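Local atomic coordinates of NAD-dependent epimerase/dehydratase (Methanobrevibacter ruminantium, PDB entry 6DNT), a protein that probably interconverts UDP-N-acetylglucosamine and its C4 epimer, using bound NAD. Residues F150-V156 / K181-E185; Y199-F205 / Y265-V271. All coordinates share one frame; numbering follows the deposited sequence.

How the interactions relate
Interactions 1 and 2 are both buried and share one mixed sheet, in which strands 147-153 and 199-208 are parallel neighbours, yet their chemistry differs with their place. Interaction 1 sets a helix against a strand end, and a few side-chain bonds carry it close to the cofactor. Interaction 2 pairs two strands, so a regular backbone ladder does most of the work and side chains are sorted onto the two faces. The two meet directly: Glu185 OE1 forms a salt bridge with Arg203 NH2 at 2.6 Å, and Ser151 OG is probably hydrogen-bonded to Tyr204 OH at 2.7 Å. Both contacts also reach NAD, on its nicotinamide side.

Interaction 1: residues F150-V156 / K181-E185; sequences FSSSSAV and KASCE. With NAD (nicotinamide-adenine-dinucleotide), chain B.
Lys181 reaches across to strand 147-153, where its NZ donates to Ser151 O at 2.8 Å, almost in line with the carbonyl (170°). A second bond runs from Lys181 NZ to O3D of the NAD ribose, also 2.8 Å long, so two oxygens, one from the protein and one from the cofactor, grip the ammonium group. A bend at chi2 (-61°) followed by an extended run carries the lysine across the strand, Lys181 CD passing 3.7 Å from Phe150 CZ. Beside it, Cys184 CB presses on Phe150 CZ at 3.2 Å, a tight fit, and its sulfur makes an oblique sulfur-aromatic contact. With Tyr177 one helical turn earlier, Lys181 matches the YxxxK motif of extended short-chain dehydrogenases, and both residues hydrogen-bond to NAD. Farther along, Ser152 OG donates to Glu185 OE2 at 2.7 Å, and OE2 accepts on its anti lone pair, the one away from OE1; the other carboxylate oxygen is taken up by Arg203, so both oxygens are satisfied in a buried setting. Val156 CG1 packs 3.7 Å from Ala182 N. The turn leading to Val156 is an ST turn in which Ser153 OG accepts from Ala155 N at 3.0 Å; that hydroxyl also bonds to O4 of the bound UDP-N-acetylmuramic acid, while Ser133 of helix 122-142 touches Cys184.

Interaction 2: residues Y199-F205 / Y265-V271; sequences YVALRYF and YNGVINV. With NAD (nicotinamide-adenine-dinucleotide), chain B.
Parallel strand pairing in the Rossmann-type sheet is illustrated by 199-204 and 267-271; strand 199-208 lies between 147-153 and 267-271 in the sheet. The bonds alternate as parallel geometry demands: Gly267, Ile269 and Val271 each donate to one residue of the partner strand and accept from the residue two farther on, from Tyr199 O through Ala201 and Arg203 to Phe205 N. At the start of the ladder the Asn266 side chain takes the place of a backbone acceptor, its OD1 receiving Tyr199 N at 3.0 Å. The Tyr199 ring turns back so that one face lies over Gly267 N. Gly267 itself sits at phi 149°, a region open chiefly to glycine.

Side chains alternate between the faces. Leu202 CD2 meets Val271 CG2 at 3.7 Å on the face packed against helix 250-262, and Tyr204 on that same face brings CD2 to within 3.5 Å of NAD C6N, beside the nicotinamide ring. On the other face Arg203 stretches out from CG to NE, and Val268 CG2 lies over one face of its guanidinium, 3.2 Å from Arg203 NE. While the methyl packs on that face, polar bonds fix the rotation of the group: NH2 pairs with Glu185 in a salt bridge, and NH1 bonds to Tyr157 OH and Glu167 O. Next to it, Asn270 OD1, itself bonded to Tyr157 OH, meets the edge of the Phe205 ring in its plane, 3.6 Å from CE1, with amide and ring turned 83° apart.

Interaction 1: residues F150-V156 / K181-E185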
loop_
_atom_site.group_PDB
_atom_site.type_symbol
_atom_site.label_atom_id
_atom_site.label_comp_id
_atom_site.label_asym_id
_atom_site.label_seq_id
_atom_site.Cartn_x
_atom_site.Cartn_y
_atom_site.Cartn_z
ATOM N N PHE A 150 2.992 -6.430 -13.679
ATOM C CA PHE A 150 2.800 -5.072 -13.156
ATOM C C PHE A 150 4.113 -4.290 -13.150
ATOM O O PHE A 150 5.126 -4.806 -12.717
ATOM C CB PHE A 150 2.261 -5.133 -11.722
ATOM C CG PHE A 150 2.143 -3.786 -11.067
ATOM C CD1 PHE A 150 1.323 -2.807 -11.603
ATOM C CD2 PHE A 150 2.887 -3.477 -9.930
ATOM C CE1 PHE A 150 1.236 -1.553 -11.024
ATOM C CE2 PHE A 150 2.800 -2.220 -9.346
ATOM C CZ PHE A 150 1.977 -1.261 -9.885
ATOM N N SER A 151 4.058 -3.044 -13.621
ATOM C CA SER A 151 5.203 -2.142 -13.648
ATOM C C SER A 151 5.301 -1.397 -12.320
ATOM O O SER A 151 4.530 -0.486 -12.063
ATOM C CB SER A 151 5.041 -1.119 -14.777
ATOM O OG SER A 151 5.103 -1.755 -16.026
ATOM N N SER A 152 6.233 -1.822 -11.480
ATOM C CA SER A 152 6.551 -1.139 -10.228
ATOM C C SER A 152 7.846 -0.363 -10.424
ATOM O O SER A 152 8.264 -0.142 -11.564
ATOM C CB SER A 152 6.656 -2.144 -9.083
ATOM O OG SER A 152 6.738 -1.457 -7.857
ATOM N N SER A 153 8.478 0.056 -9.332
ATOM C CA SER A 153 9.601 0.978 -9.411
ATOM C C SER A 153 10.528 0.793 -8.239
ATOM O O SER A 153 10.075 0.547 -7.123
ATOM C CB SER A 153 9.076 2.424 -9.380
ATOM O OG SER A 153 10.151 3.336 -9.332
ATOM N N SER A 154 11.819 0.983 -8.473
ATOM C CA SER A 154 12.781 1.066 -7.380
ATOM C C SER A 154 12.510 2.237 -6.401
ATOM O O SER A 154 13.089 2.279 -5.314
ATOM C CB SER A 154 14.196 1.196 -7.945
ATOM O OG SER A 154 14.371 2.475 -8.522
ATOM N N ALA A 155 11.634 3.187 -6.758
ATOM C CA ALA A 155 11.196 4.231 -5.823
ATOM C C ALA A 155 10.651 3.659 -4.518
ATOM O O ALA A 155 10.747 4.301 -3.474
ATOM C CB ALA A 155 10.158 5.145 -6.466
ATOM N N VAL A 156 10.118 2.440 -4.557
ATOM C CA VAL A 156 9.566 1.838 -3.334
ATOM C C VAL A 156 10.632 1.611 -2.246
ATOM O O VAL A 156 10.290 1.538 -1.068
ATOM C CB VAL A 156 8.777 0.535 -3.601
ATOM C CG1 VAL A 156 7.685 0.767 -4.637
ATOM C CG2 VAL A 156 9.696 -0.630 -3.978
ATOM N N LYS A 181 2.883 2.638 -5.813
ATOM C CA LYS A 181 3.456 1.434 -6.410
ATOM C C LYS A 181 3.585 0.290 -5.399
ATOM O O LYS A 181 3.236 -0.858 -5.699
ATOM C CB LYS A 181 4.793 1.731 -7.096
ATOM C CG LYS A 181 4.655 2.592 -8.335
ATOM C CD LYS A 181 3.788 1.932 -9.395
ATOM C CE LYS A 181 3.876 2.615 -10.743
ATOM N NZ LYS A 181 3.078 1.882 -11.747
ATOM N N ALA A 182 4.019 0.613 -4.188
ATOM C CA ALA A 182 4.090 -0.379 -3.127
ATOM C C ALA A 182 2.706 -0.942 -2.797
ATOM O O ALA A 182 2.562 -2.158 -2.608
ATOM C CB ALA A 182 4.753 0.196 -1.891
ATOM N N SER A 183 1.698 -0.068 -2.734
ATOM C CA SER A 183 0.311 -0.496 -2.476
ATOM C C SER A 183 -0.166 -1.490 -3.528
ATOM O O SER A 183 -0.756 -2.518 -3.190
ATOM C CB SER A 183 -0.649 0.696 -2.412
ATOM O OG SER A 183 -2.007 0.261 -2.372
ATOM N N CYS A 184 0.120 -1.203 -4.796
ATOM C CA CYS A 184 -0.242 -2.120 -5.874
ATOM C C CYS A 184 0.429 -3.476 -5.705
ATOM O O CYS A 184 -0.221 -4.509 -5.932
ATOM C CB CYS A 184 0.119 -1.563 -7.239
ATOM S SG CYS A 184 -0.875 -0.136 -7.749
ATOM N N GLU A 185 1.709 -3.490 -5.317
ATOM C CA GLU A 185 2.406 -4.756 -5.076
ATOM C C GLU A 185 1.705 -5.547 -3.956
ATOM O O GLU A 185 1.562 -6.781 -4.029
ATOM C CB GLU A 185 3.854 -4.525 -4.657
ATOM C CG GLU A 185 4.772 -4.005 -5.754
ATOM C CD GLU A 185 6.233 -4.012 -5.318
ATOM O OE1 GLU A 185 6.565 -4.735 -4.336
ATOM O OE2 GLU A 185 7.063 -3.314 -5.944
HETATM P PA NAD B . 4.285 6.854 -19.757
HETATM O O1A NAD B . 5.019 7.017 -21.054
HETATM O O2A NAD B . 3.626 8.048 -19.158
HETATM O O5B NAD B . 3.205 5.682 -19.997
HETATM C C5B NAD B . 2.009 5.599 -19.225
HETATM C C4B NAD B . 0.884 5.403 -20.221
HETATM O O4B NAD B . -0.329 5.199 -19.492
HETATM C C3B NAD B . 0.659 6.621 -21.110
HETATM O O3B NAD B . 0.581 6.191 -22.462
HETATM C C2B NAD B . -0.628 7.252 -20.604
HETATM O O2B NAD B . -1.424 7.927 -21.593
HETATM C C1B NAD B . -1.343 6.059 -20.001
HETATM N N9A NAD B . -2.226 6.331 -18.858
HETATM C C8A NAD B . -1.923 7.007 -17.721
HETATM N N7A NAD B . -2.970 6.993 -16.859
HETATM C C5A NAD B . -3.951 6.253 -17.445
HETATM C C6A NAD B . -5.314 5.832 -17.085
HETATM N N6A NAD B . -5.841 6.199 -15.907
HETATM N N1A NAD B . -6.004 5.070 -17.990
HETATM C C2A NAD B . -5.474 4.707 -19.171
HETATM N N3A NAD B . -4.226 5.055 -19.567
HETATM C C4A NAD B . -3.451 5.817 -18.743
HETATM O O3 NAD B . 5.262 6.206 -18.654
HETATM P PN NAD B . 6.341 5.057 -18.813
HETATM O O1N NAD B . 6.143 4.262 -20.069
HETATM O O2N NAD B . 7.699 5.629 -18.508
HETATM O O5D NAD B . 5.938 4.166 -17.545
HETATM C C5D NAD B . 5.235 2.932 -17.736
HETATM C C4D NAD B . 5.137 2.233 -16.382
HETATM O O4D NAD B . 6.454 1.948 -15.905
HETATM C C3D NAD B . 4.450 3.081 -15.318
HETATM O O3D NAD B . 3.650 2.254 -14.455
HETATM C C2D NAD B . 5.610 3.672 -14.554
HETATM O O2D NAD B . 5.239 4.050 -13.235
HETATM C C1D NAD B . 6.607 2.536 -14.604
HETATM N N1N NAD B . 8.007 2.924 -14.407
HETATM C C2N NAD B . 8.660 3.673 -15.312
HETATM C C3N NAD B . 9.995 4.017 -15.120
HETATM C C7N NAD B . 10.781 4.867 -16.092
HETATM O O7N NAD B . 11.954 5.110 -15.832
HETATM N N7N NAD B . 10.223 5.377 -17.185
HETATM C C4N NAD B . 10.633 3.547 -13.969
HETATM C C5N NAD B . 9.941 2.785 -13.043
HETATM C C6N NAD B . 8.612 2.494 -13.279
#

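Interaction 2: residues Y199-F205 / Y265-V271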
loop_
_atom_site.group_PDB
_atom_site.type_symbol
_atom_site.label_atom_id
_atom_site.label_comp_id
_atom_site.label_asym_id
_atom_site.label_seq_id
_atom_site.Cartn_x
_atom_site.Cartn_y
_atom_site.Cartn_z
ATOM N N TYR A 199 0.899 -13.394 -10.694
ATOM C CA TYR A 199 1.425 -12.079 -11.045
ATOM C C TYR A 199 2.933 -12.031 -10.919
ATOM O O TYR A 199 3.524 -12.795 -10.162
ATOM C CB TYR A 199 0.826 -10.989 -10.137
ATOM C CG TYR A 199 1.435 -11.006 -8.747
ATOM C CD1 TYR A 199 0.971 -11.877 -7.789
ATOM C CD2 TYR A 199 2.519 -10.190 -8.420
ATOM C CE1 TYR A 199 1.538 -11.929 -6.524
ATOM C CE2 TYR A 199 3.103 -10.245 -7.172
ATOM C CZ TYR A 199 2.602 -11.106 -6.220
ATOM O OH TYR A 199 3.162 -11.154 -4.955
ATOM N N VAL A 200 3.538 -11.107 -11.658
ATOM C CA VAL A 200 4.891 -10.658 -11.371
ATOM C C VAL A 200 4.846 -9.139 -11.300
ATOM O O VAL A 200 4.262 -8.498 -12.170
ATOM C CB VAL A 200 5.913 -11.102 -12.428
ATOM C CG1 VAL A 200 7.218 -10.331 -12.268
ATOM C CG2 VAL A 200 6.187 -12.604 -12.344
ATOM N N ALA A 201 5.445 -8.581 -10.251
ATOM C CA ALA A 201 5.641 -7.154 -10.133
ATOM C C ALA A 201 7.104 -6.894 -10.450
ATOM O O ALA A 201 7.997 -7.500 -9.856
ATOM C CB ALA A 201 5.295 -6.693 -8.727
ATOM N N LEU A 202 7.353 -6.006 -11.398
ATOM C CA LEU A 202 8.714 -5.711 -11.839
ATOM C C LEU A 202 9.135 -4.338 -11.317
ATOM O O LEU A 202 8.528 -3.332 -11.666
ATOM C CB LEU A 202 8.779 -5.756 -13.364
ATOM C CG LEU A 202 8.500 -7.124 -14.003
ATOM C CD1 LEU A 202 8.343 -6.996 -15.505
ATOM C CD2 LEU A 202 9.588 -8.138 -13.664
ATOM N N ARG A 203 10.181 -4.290 -10.496
ATOM C CA ARG A 203 10.675 -3.018 -9.975
ATOM C C ARG A 203 11.727 -2.476 -10.937
ATOM O O ARG A 203 12.892 -2.894 -10.898
ATOM C CB ARG A 203 11.237 -3.174 -8.579
ATOM C CG ARG A 203 10.169 -3.488 -7.549
ATOM C CD ARG A 203 10.770 -3.681 -6.182
ATOM N NE ARG A 203 9.741 -4.029 -5.217
ATOM C CZ ARG A 203 9.978 -4.601 -4.038
ATOM N NH1 ARG A 203 11.217 -4.892 -3.637
ATOM N NH2 ARG A 203 8.964 -4.907 -3.248
ATOM N N TYR A 204 11.308 -1.571 -11.820
ATOM C CA TYR A 204 12.246 -0.988 -12.788
ATOM C C TYR A 204 13.150 0.007 -12.090
ATOM O O TYR A 204 12.725 0.749 -11.205
ATOM C CB TYR A 204 11.554 -0.236 -13.929
ATOM C CG TYR A 204 10.458 -0.973 -14.659
ATOM C CD1 TYR A 204 10.463 -2.357 -14.779
ATOM C CD2 TYR A 204 9.421 -0.265 -15.236
ATOM C CE1 TYR A 204 9.447 -3.021 -15.459
ATOM C CE2 TYR A 204 8.404 -0.911 -15.923
ATOM C CZ TYR A 204 8.421 -2.287 -16.020
ATOM O OH TYR A 204 7.407 -2.927 -16.699
ATOM N N PHE A 205 14.400 0.036 -12.527
ATOM C CA PHE A 205 15.324 1.066 -12.090
ATOM C C PHE A 205 15.266 2.155 -13.167
ATOM O O PHE A 205 14.158 2.496 -13.619
ATOM C CB PHE A 205 16.685 0.439 -11.724
ATOM C CG PHE A 205 16.683 -0.204 -10.360
ATOM C CD1 PHE A 205 15.876 -1.320 -10.098
ATOM C CD2 PHE A 205 17.449 0.317 -9.325
ATOM C CE1 PHE A 205 15.840 -1.888 -8.833
ATOM C CE2 PHE A 205 17.431 -0.255 -8.067
ATOM C CZ PHE A 205 16.627 -1.360 -7.813
ATOM N N TYR A 265 6.916 -18.242 -12.157
ATOM C CA TYR A 265 7.209 -17.507 -10.939
ATOM C C TYR A 265 6.121 -16.473 -10.607
ATOM O O TYR A 265 5.641 -15.770 -11.495
ATOM C CB TYR A 265 8.564 -16.812 -11.090
ATOM C CG TYR A 265 8.963 -15.991 -9.900
ATOM C CD1 TYR A 265 9.444 -16.592 -8.740
ATOM C CD2 TYR A 265 8.864 -14.606 -9.935
ATOM C CE1 TYR A 265 9.815 -15.824 -7.639
ATOM C CE2 TYR A 265 9.220 -13.840 -8.846
ATOM C CZ TYR A 265 9.699 -14.440 -7.711
ATOM O OH TYR A 265 10.059 -13.641 -6.652
ATOM N N ASN A 266 5.739 -16.404 -9.335
ATOM C CA ASN A 266 4.904 -15.308 -8.819
ATOM C C ASN A 266 5.687 -14.528 -7.793
ATOM O O ASN A 266 6.261 -15.112 -6.881
ATOM C CB ASN A 266 3.637 -15.831 -8.154
ATOM C CG ASN A 266 2.747 -16.546 -9.122
ATOM O OD1 ASN A 266 2.291 -15.959 -10.097
ATOM N ND2 ASN A 266 2.523 -17.842 -8.887
ATOM N N GLY A 267 5.691 -13.202 -7.906
ATOM C CA GLY A 267 6.396 -12.386 -6.918
ATOM C C GLY A 267 6.945 -11.119 -7.525
ATOM O O GLY A 267 6.437 -10.645 -8.543
ATOM N N VAL A 268 7.996 -10.602 -6.900
ATOM C CA VAL A 268 8.548 -9.283 -7.236
ATOM C C VAL A 268 10.004 -9.449 -7.652
ATOM O O VAL A 268 10.740 -10.216 -7.019
ATOM C CB VAL A 268 8.369 -8.259 -6.084
ATOM C CG1 VAL A 268 9.043 -8.700 -4.790
ATOM C CG2 VAL A 268 8.877 -6.883 -6.491
ATOM N N ILE A 269 10.401 -8.769 -8.730
ATOM C CA ILE A 269 11.754 -8.894 -9.291
ATOM C C ILE A 269 12.262 -7.508 -9.691
ATOM O O ILE A 269 11.553 -6.764 -10.348
ATOM C CB ILE A 269 11.770 -9.792 -10.553
ATOM C CG1 ILE A 269 11.224 -11.193 -10.252
ATOM C CG2 ILE A 269 13.173 -9.904 -11.122
ATOM C CD1 ILE A 269 10.981 -12.017 -11.502
ATOM N N ASN A 270 13.486 -7.175 -9.290
ATOM C CA ASN A 270 14.174 -5.965 -9.779
ATOM C C ASN A 270 14.542 -6.127 -11.253
ATOM O O ASN A 270 15.030 -7.187 -11.656
ATOM C CB ASN A 270 15.485 -5.724 -9.030
ATOM C CG ASN A 270 15.288 -5.332 -7.591
ATOM O OD1 ASN A 270 14.303 -4.706 -7.226
ATOM N ND2 ASN A 270 16.269 -5.667 -6.757
ATOM N N VAL A 271 14.352 -5.088 -12.060
ATOM C CA VAL A 271 14.813 -5.123 -13.444
ATOM C C VAL A 271 15.794 -3.977 -13.655
ATOM O O VAL A 271 15.428 -2.805 -13.615
ATOM C CB VAL A 271 13.674 -5.078 -14.485
ATOM C CG1 VAL A 271 14.218 -5.481 -15.858
ATOM C CG2 VAL A 271 12.558 -6.022 -14.083
HETATM P PA NAD B . 4.285 6.854 -19.757
HETATM O O1A NAD B . 5.019 7.017 -21.054
HETATM O O2A NAD B . 3.626 8.048 -19.158
HETATM O O5B NAD B . 3.205 5.682 -19.997
HETATM C C5B NAD B . 2.009 5.599 -19.225
HETATM C C4B NAD B . 0.884 5.403 -20.221
HETATM O O4B NAD B . -0.329 5.199 -19.492
HETATM C C3B NAD B . 0.659 6.621 -21.110
HETATM O O3B NAD B . 0.581 6.191 -22.462
HETATM C C2B NAD B . -0.628 7.252 -20.604
HETATM O O2B NAD B . -1.424 7.927 -21.593
HETATM C C1B NAD B . -1.343 6.059 -20.001
HETATM N N9A NAD B . -2.226 6.331 -18.858
HETATM C C8A NAD B . -1.923 7.007 -17.721
HETATM N N7A NAD B . -2.970 6.993 -16.859
HETATM C C5A NAD B . -3.951 6.253 -17.445
HETATM C C6A NAD B . -5.314 5.832 -17.085
HETATM N N6A NAD B . -5.841 6.199 -15.907
HETATM N N1A NAD B . -6.004 5.070 -17.990
HETATM C C2A NAD B . -5.474 4.707 -19.171
HETATM N N3A NAD B . -4.226 5.055 -19.567
HETATM C C4A NAD B . -3.451 5.817 -18.743
HETATM O O3 NAD B . 5.262 6.206 -18.654
HETATM P PN NAD B . 6.341 5.057 -18.813
HETATM O O1N NAD B . 6.143 4.262 -20.069
HETATM O O2N NAD B . 7.699 5.629 -18.508
HETATM O O5D NAD B . 5.938 4.166 -17.545
HETATM C C5D NAD B . 5.235 2.932 -17.736
HETATM C C4D NAD B . 5.137 2.233 -16.382
HETATM O O4D NAD B . 6.454 1.948 -15.905
HETATM C C3D NAD B . 4.450 3.081 -15.318
HETATM O O3D NAD B . 3.650 2.254 -14.455
HETATM C C2D NAD B . 5.610 3.672 -14.554
HETATM O O2D NAD B . 5.239 4.050 -13.235
HETATM C C1D NAD B . 6.607 2.536 -14.604
HETATM N N1N NAD B . 8.007 2.924 -14.407
HETATM C C2N NAD B . 8.660 3.673 -15.312
HETATM C C3N NAD B . 9.995 4.017 -15.120
HETATM C C7N NAD B . 10.781 4.867 -16.092
HETATM O O7N NAD B . 11.954 5.110 -15.832
HETATM N N7N NAD B . 10.223 5.377 -17.185
HETATM C C4N NAD B . 10.633 3.547 -13.969
HETATM C C5N NAD B . 9.941 2.785 -13.043
HETATM C C6N NAD B . 8.612 2.494 -13.279
#